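PDB 2WDD: sulfur oxidation protein soxB from Thermus thermophilus, which hydrolyses a sulfur-sulfur bond as the thiosulfohydrolase of the Sox sulfur oxidation pathway, with a pair of manganese ions bound in the enzyme. Local coordinates for residues Y210-V215 with A255-L260; D28-Y33 with R314-L319. All blocks are in the same frame, centred on the assembly; numbering follows the deposited sequence.

Interaction 1 of 2, residues Y210-V215 with A255-L260; sequences YALAVV and ANAVVL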
loop_
_atom_site.group_PDB
_atom_site.type_symbol
_atom_site.label_atom_id
_atom_site.label_comp_id
_atom_site.label_asym_id
_atom_site.label_seq_id
_atom_site.Cartn_x
_atom_site.Cartn_y
_atom_site.Cartn_z
ATOM N N TYR A 210 30.993 -0.178 -13.703
ATOM C CA TYR A 210 30.506 0.766 -12.698
ATOM C C TYR A 210 30.119 0.031 -11.426
ATOM O O TYR A 210 30.064 -1.194 -11.397
ATOM C CB TYR A 210 29.268 1.514 -13.204
ATOM C CG TYR A 210 29.381 2.029 -14.616
ATOM C CD1 TYR A 210 29.873 3.301 -14.866
ATOM C CD2 TYR A 210 28.970 1.257 -15.693
ATOM C CE1 TYR A 210 29.970 3.788 -16.155
ATOM C CE2 TYR A 210 29.075 1.729 -16.990
ATOM C CZ TYR A 210 29.566 2.998 -17.212
ATOM O OH TYR A 210 29.665 3.477 -18.498
ATOM N N ALA A 211 29.794 0.798 -10.397
ATOM C CA ALA A 211 29.338 0.230 -9.134
ATOM C C ALA A 211 28.068 0.984 -8.745
ATOM O O ALA A 211 28.042 2.219 -8.728
ATOM C CB ALA A 211 30.406 0.381 -8.068
ATOM N N LEU A 212 27.015 0.228 -8.447
ATOM C CA LEU A 212 25.723 0.805 -8.091
ATOM C C LEU A 212 25.384 0.438 -6.659
ATOM O O LEU A 212 25.331 -0.739 -6.324
ATOM C CB LEU A 212 24.642 0.231 -9.007
ATOM C CG LEU A 212 23.190 0.678 -8.807
ATOM C CD1 LEU A 212 23.036 2.143 -9.175
ATOM C CD2 LEU A 212 22.260 -0.178 -9.662
ATOM N N ALA A 213 25.112 1.443 -5.838
ATOM C CA ALA A 213 24.712 1.205 -4.449
ATOM C C ALA A 213 23.185 1.206 -4.339
ATOM O O ALA A 213 22.527 2.097 -4.871
ATOM C CB ALA A 213 25.271 2.291 -3.537
ATOM N N VAL A 214 22.649 0.243 -3.589
ATOM C CA VAL A 214 21.222 0.198 -3.262
ATOM C C VAL A 214 21.188 0.487 -1.760
ATOM O O VAL A 214 21.733 -0.287 -0.960
ATOM C CB VAL A 214 20.592 -1.177 -3.545
ATOM C CG1 VAL A 214 19.110 -1.210 -3.097
ATOM C CG2 VAL A 214 20.681 -1.532 -5.020
ATOM N N VAL A 215 20.618 1.628 -1.388
ATOM C CA VAL A 215 20.484 2.028 0.013
ATOM C C VAL A 215 19.041 1.730 0.396
ATOM O O VAL A 215 18.138 1.953 -0.406
ATOM C CB VAL A 215 20.775 3.537 0.192
ATOM C CG1 VAL A 215 20.632 3.969 1.660
ATOM C CG2 VAL A 215 22.153 3.895 -0.379
ATOM N N ALA A 255 30.913 3.674 -5.175
ATOM C CA ALA A 255 29.652 3.682 -5.916
ATOM C C ALA A 255 29.603 4.851 -6.898
ATOM O O ALA A 255 29.870 5.985 -6.525
ATOM C CB ALA A 255 28.460 3.738 -4.960
ATOM N N ASN A 256 29.232 4.568 -8.143
ATOM C CA ASN A 256 29.097 5.616 -9.159
ATOM C C ASN A 256 27.688 6.195 -9.097
ATOM O O ASN A 256 27.487 7.387 -9.331
ATOM C CB ASN A 256 29.336 5.042 -10.553
ATOM C CG ASN A 256 30.736 4.491 -10.714
ATOM O OD1 ASN A 256 30.933 3.281 -10.793
ATOM N ND2 ASN A 256 31.720 5.376 -10.680
ATOM N N ALA A 257 26.723 5.335 -8.780
ATOM C CA ALA A 257 25.321 5.740 -8.721
ATOM C C ALA A 257 24.686 5.210 -7.451
ATOM O O ALA A 257 25.104 4.180 -6.933
ATOM C CB ALA A 257 24.566 5.225 -9.937
ATOM N N VAL A 258 23.676 5.918 -6.960
ATOM C CA VAL A 258 23.016 5.531 -5.721
ATOM C C VAL A 258 21.504 5.455 -5.898
ATOM O O VAL A 258 20.877 6.410 -6.344
ATOM C CB VAL A 258 23.393 6.502 -4.578
ATOM C CG1 VAL A 258 22.582 6.196 -3.303
ATOM C CG2 VAL A 258 24.896 6.434 -4.292
ATOM N N VAL A 259 20.939 4.307 -5.552
ATOM C CA VAL A 259 19.499 4.082 -5.635
ATOM C C VAL A 259 18.981 3.897 -4.214
ATOM O O VAL A 259 19.522 3.079 -3.474
ATOM C CB VAL A 259 19.189 2.809 -6.457
ATOM C CG1 VAL A 259 17.669 2.558 -6.527
ATOM C CG2 VAL A 259 19.809 2.894 -7.851
ATOM N N LEU A 260 17.935 4.634 -3.843
ATOM C CA LEU A 260 17.329 4.461 -2.524
ATOM C C LEU A 260 16.073 3.601 -2.689
ATOM O O LEU A 260 15.151 4.008 -3.375
ATOM C CB LEU A 260 16.941 5.810 -1.899
ATOM C CG LEU A 260 16.234 5.709 -0.535
ATOM C CD1 LEU A 260 17.219 5.210 0.530
ATOM C CD2 LEU A 260 15.647 7.042 -0.127
#

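Interaction 2 of 2, residues D28-Y33 with R314-L319; sequences DATLLY and RVDLKL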
loop_
_atom_site.group_PDB
_atom_site.type_symbol
_atom_site.label_atom_id
_atom_site.label_comp_id
_atom_site.label_asym_id
_atom_site.label_seq_id
_atom_site.Cartn_x
_atom_site.Cartn_y
_atom_site.Cartn_z
ATOM N N ASP A 28 23.212 -0.285 -18.742
ATOM C CA ASP A 28 24.170 -1.153 -18.077
ATOM C C ASP A 28 23.562 -2.038 -17.000
ATOM O O ASP A 28 24.117 -3.087 -16.669
ATOM C CB ASP A 28 25.250 -0.292 -17.428
ATOM C CG ASP A 28 25.838 0.725 -18.390
ATOM O OD1 ASP A 28 26.500 0.294 -19.356
ATOM O OD2 ASP A 28 25.641 1.944 -18.191
ATOM N N ALA A 29 22.459 -1.587 -16.414
ATOM C CA ALA A 29 21.840 -2.335 -15.327
ATOM C C ALA A 29 20.334 -2.239 -15.420
ATOM O O ALA A 29 19.788 -1.235 -15.880
ATOM C CB ALA A 29 22.308 -1.790 -13.982
ATOM N N THR A 30 19.663 -3.280 -14.958
ATOM C CA THR A 30 18.215 -3.275 -14.953
ATOM C C THR A 30 17.730 -3.604 -13.565
ATOM O O THR A 30 18.156 -4.594 -12.976
ATOM C CB THR A 30 17.634 -4.267 -15.951
ATOM O OG1 THR A 30 18.020 -3.879 -17.277
ATOM C CG2 THR A 30 16.098 -4.286 -15.847
ATOM N N LEU A 31 16.806 -2.789 -13.066
ATOM C CA LEU A 31 16.187 -3.038 -11.769
ATOM C C LEU A 31 14.755 -3.507 -12.037
ATOM O O LEU A 31 14.018 -2.894 -12.823
ATOM C CB LEU A 31 16.186 -1.773 -10.904
ATOM C CG LEU A 31 17.513 -1.011 -10.774
ATOM C CD1 LEU A 31 17.348 0.198 -9.883
ATOM C CD2 LEU A 31 18.603 -1.939 -10.236
ATOM N N LEU A 32 14.389 -4.637 -11.441
ATOM C CA LEU A 32 13.042 -5.195 -11.554
ATOM C C LEU A 32 12.467 -4.972 -10.164
ATOM O O LEU A 32 12.890 -5.603 -9.191
ATOM C CB LEU A 32 13.082 -6.676 -11.922
ATOM C CG LEU A 32 13.816 -6.904 -13.260
ATOM C CD1 LEU A 32 13.977 -8.397 -13.576
ATOM C CD2 LEU A 32 13.108 -6.166 -14.410
ATOM N N TYR A 33 11.582 -3.987 -10.070
ATOM C CA TYR A 33 11.086 -3.504 -8.796
ATOM C C TYR A 33 9.586 -3.667 -8.596
ATOM O O TYR A 33 8.789 -3.329 -9.465
ATOM C CB TYR A 33 11.449 -2.013 -8.724
ATOM C CG TYR A 33 10.784 -1.219 -7.631
ATOM C CD1 TYR A 33 10.915 -1.593 -6.298
ATOM C CD2 TYR A 33 10.106 -0.025 -7.922
ATOM C CE1 TYR A 33 10.323 -0.847 -5.284
ATOM C CE2 TYR A 33 9.517 0.728 -6.914
ATOM C CZ TYR A 33 9.640 0.313 -5.597
ATOM O OH TYR A 33 9.042 1.045 -4.595
ATOM N N ARG A 314 10.158 -1.972 -14.528
ATOM C CA ARG A 314 11.468 -2.269 -15.080
ATOM C C ARG A 314 12.187 -0.954 -15.298
ATOM O O ARG A 314 11.705 -0.082 -16.031
ATOM C CB ARG A 314 11.378 -3.047 -16.390
ATOM C CG ARG A 314 12.760 -3.246 -17.030
ATOM C CD ARG A 314 12.747 -4.190 -18.232
ATOM N NE ARG A 314 14.020 -4.069 -18.946
ATOM C CZ ARG A 314 14.389 -4.824 -19.974
ATOM N NH1 ARG A 314 13.601 -5.795 -20.406
ATOM N NH2 ARG A 314 15.555 -4.603 -20.565
ATOM N N VAL A 315 13.306 -0.781 -14.604
ATOM C CA VAL A 315 14.068 0.454 -14.695
ATOM C C VAL A 315 15.462 0.152 -15.224
ATOM O O VAL A 315 16.281 -0.440 -14.521
ATOM C CB VAL A 315 14.152 1.181 -13.347
ATOM C CG1 VAL A 315 14.832 2.544 -13.503
ATOM C CG2 VAL A 315 12.757 1.340 -12.729
ATOM N N ASP A 316 15.726 0.566 -16.463
ATOM C CA ASP A 316 17.025 0.326 -17.094
ATOM C C ASP A 316 17.863 1.573 -16.955
ATOM O O ASP A 316 17.391 2.670 -17.218
ATOM C CB ASP A 316 16.848 -0.031 -18.566
ATOM C CG ASP A 316 15.910 -1.197 -18.766
ATOM O OD1 ASP A 316 16.219 -2.281 -18.239
ATOM O OD2 ASP A 316 14.863 -1.033 -19.432
ATOM N N LEU A 317 19.084 1.410 -16.457
ATOM C CA LEU A 317 19.955 2.537 -16.191
ATOM C C LEU A 317 21.205 2.613 -17.055
ATOM O O LEU A 317 21.978 1.650 -17.136
ATOM C CB LEU A 317 20.423 2.512 -14.732
ATOM C CG LEU A 317 19.341 2.344 -13.664
ATOM C CD1 LEU A 317 19.967 2.195 -12.276
ATOM C CD2 LEU A 317 18.379 3.523 -13.722
ATOM N N LYS A 318 21.449 3.792 -17.621
ATOM C CA LYS A 318 22.711 4.054 -18.297
ATOM C C LYS A 318 23.493 4.822 -17.240
ATOM O O LYS A 318 23.111 5.926 -16.852
ATOM C CB LYS A 318 22.511 4.970 -19.502
ATOM C CG LYS A 318 22.262 4.244 -20.783
ATOM C CD LYS A 318 22.212 5.238 -21.926
ATOM C CE LYS A 318 22.048 4.544 -23.256
ATOM N NZ LYS A 318 21.909 5.556 -24.343
ATOM N N LEU A 319 24.573 4.237 -16.745
ATOM C CA LEU A 319 25.332 4.880 -15.693
ATOM C C LEU A 319 26.517 5.657 -16.243
ATOM O O LEU A 319 26.946 5.433 -17.381
ATOM C CB LEU A 319 25.851 3.826 -14.701
ATOM C CG LEU A 319 24.800 2.861 -14.132
ATOM C CD1 LEU A 319 25.457 1.798 -13.253
ATOM C CD2 LEU A 319 23.750 3.628 -13.355
HETATM O O HOH W 1 26.533 3.913 -19.690
#

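Interaction 1 of 2, residues Y210-V215 with A255-L260
Leu212 lays its CD1 methyl over two residues of the neighbouring strand at once, 3.5 Å from Ala257 CB and 3.6 Å from Val259 CG2. Its CG stands anti to the backbone N (chi1 179°), beside the carbonyl carbon, and CD1, one bond further out, reaches across although the CB bond itself points out of the sheet. On the other face, Val215 splits its branches: CG2 meets Val258 CG1 at 3.7 Å, while CG1 touches Leu260 CD1 at 3.8 Å. The small Ala213 CB faces Ala255 CB at 3.8 Å.

The backbone evidence is that of a parallel ladder, with the short axes 22° apart. Ala213 bonds through N to Ala257 O and through O to Val259 N, and Val215 N closes the next rung on Val259 O, every N-H...O angle being at least 170°. At the start of the ladder the pattern changes. Asn256 N gives a 2.7 Å bond to Ala211 O, which Ala257 N reaches only weakly, and Asn256 OD1 takes Ala211 N in its carboxamide plane, on a lone pair, at 2.8 Å. The Asn256 side chain thus supplies the acceptor for this N-H, while its ND2 is held by Lys321 O.

The two adjacent parallel strands, with helix 240-252 between them in the chain, form a beta-alpha-beta crossover. Strand 202-207 borders 210-217 in antiparallel sense, and strand 281-284 flanks 257-262 on its other edge, its Leu281 and Leu283 touching Val259.

Interaction 2 of 2, residues D28-Y33 with R314-L319
A classic beta bulge opens this antiparallel pairing: Asp28 and Ala29 both face Leu317, whose O takes Asp28 N at 2.8 Å and Ala29 N only weakly. Asp28 then turns its carboxylate back to the partner strand, where OD2 accepts Leu319 N at 2.9 Å, nearly along its C-O axis, and a water bridges OD2 to Leu319 O. Beyond the bulge the ladder is regular, Leu31 and Val315 exchanging two bonds (N-H...O angles 171° and 173°).

Both are inner strands of a mixed sheet, with 124-129 beside 29-34 and 323-333 beside 311-320. On the face carrying Thr30, Asp316 OD1 is gripped twice: the Thr30 hydroxyl donates to it at 2.6 Å, and Arg314 NE meets its syn lone pair at 2.9 Å, in the guanidinium plane. Arg314 reaches there with its chain extended to NE, its CG passing 3.7 Å from Thr30 CG2. Arg328 pairs with Asp316 OD2, and Gln114 takes Arg314 NH1. An alanine in place of Asp316 would probably leave Thr30 OG1 without its acceptor and the Arg314 and Arg328 charges without their shared carboxylate. The opposite face is apolar, where Leu31 CD1 touches Leu317 CD1 at 4.1 Å.

In the fold
Interactions 1 and 2 belong to two different six-stranded mixed sheets, and their centres lie 11 Å apart. Along the chain, segment 28-33 comes first, then 210-215 and 255-260, and 314-319 last, so the chain starts the sheet of interaction 2, completes that of interaction 1, then returns to finish the earlier one. The facing surfaces meet directly: Leu212 CD2 lies 4.1 Å from Leu31 CD2, and Ala257 CB is 3.9 Å from Leu319 CD2. At the margin, Tyr210 CE2 packs 3.6 Å from Asp28 OD2. This is consistent with the two-sheet sandwich of the metallophosphoesterase fold, in which both strands 29-34 and 257-262 lead toward metal ligands: Asp36 and His38 follow the former, His263 the latter.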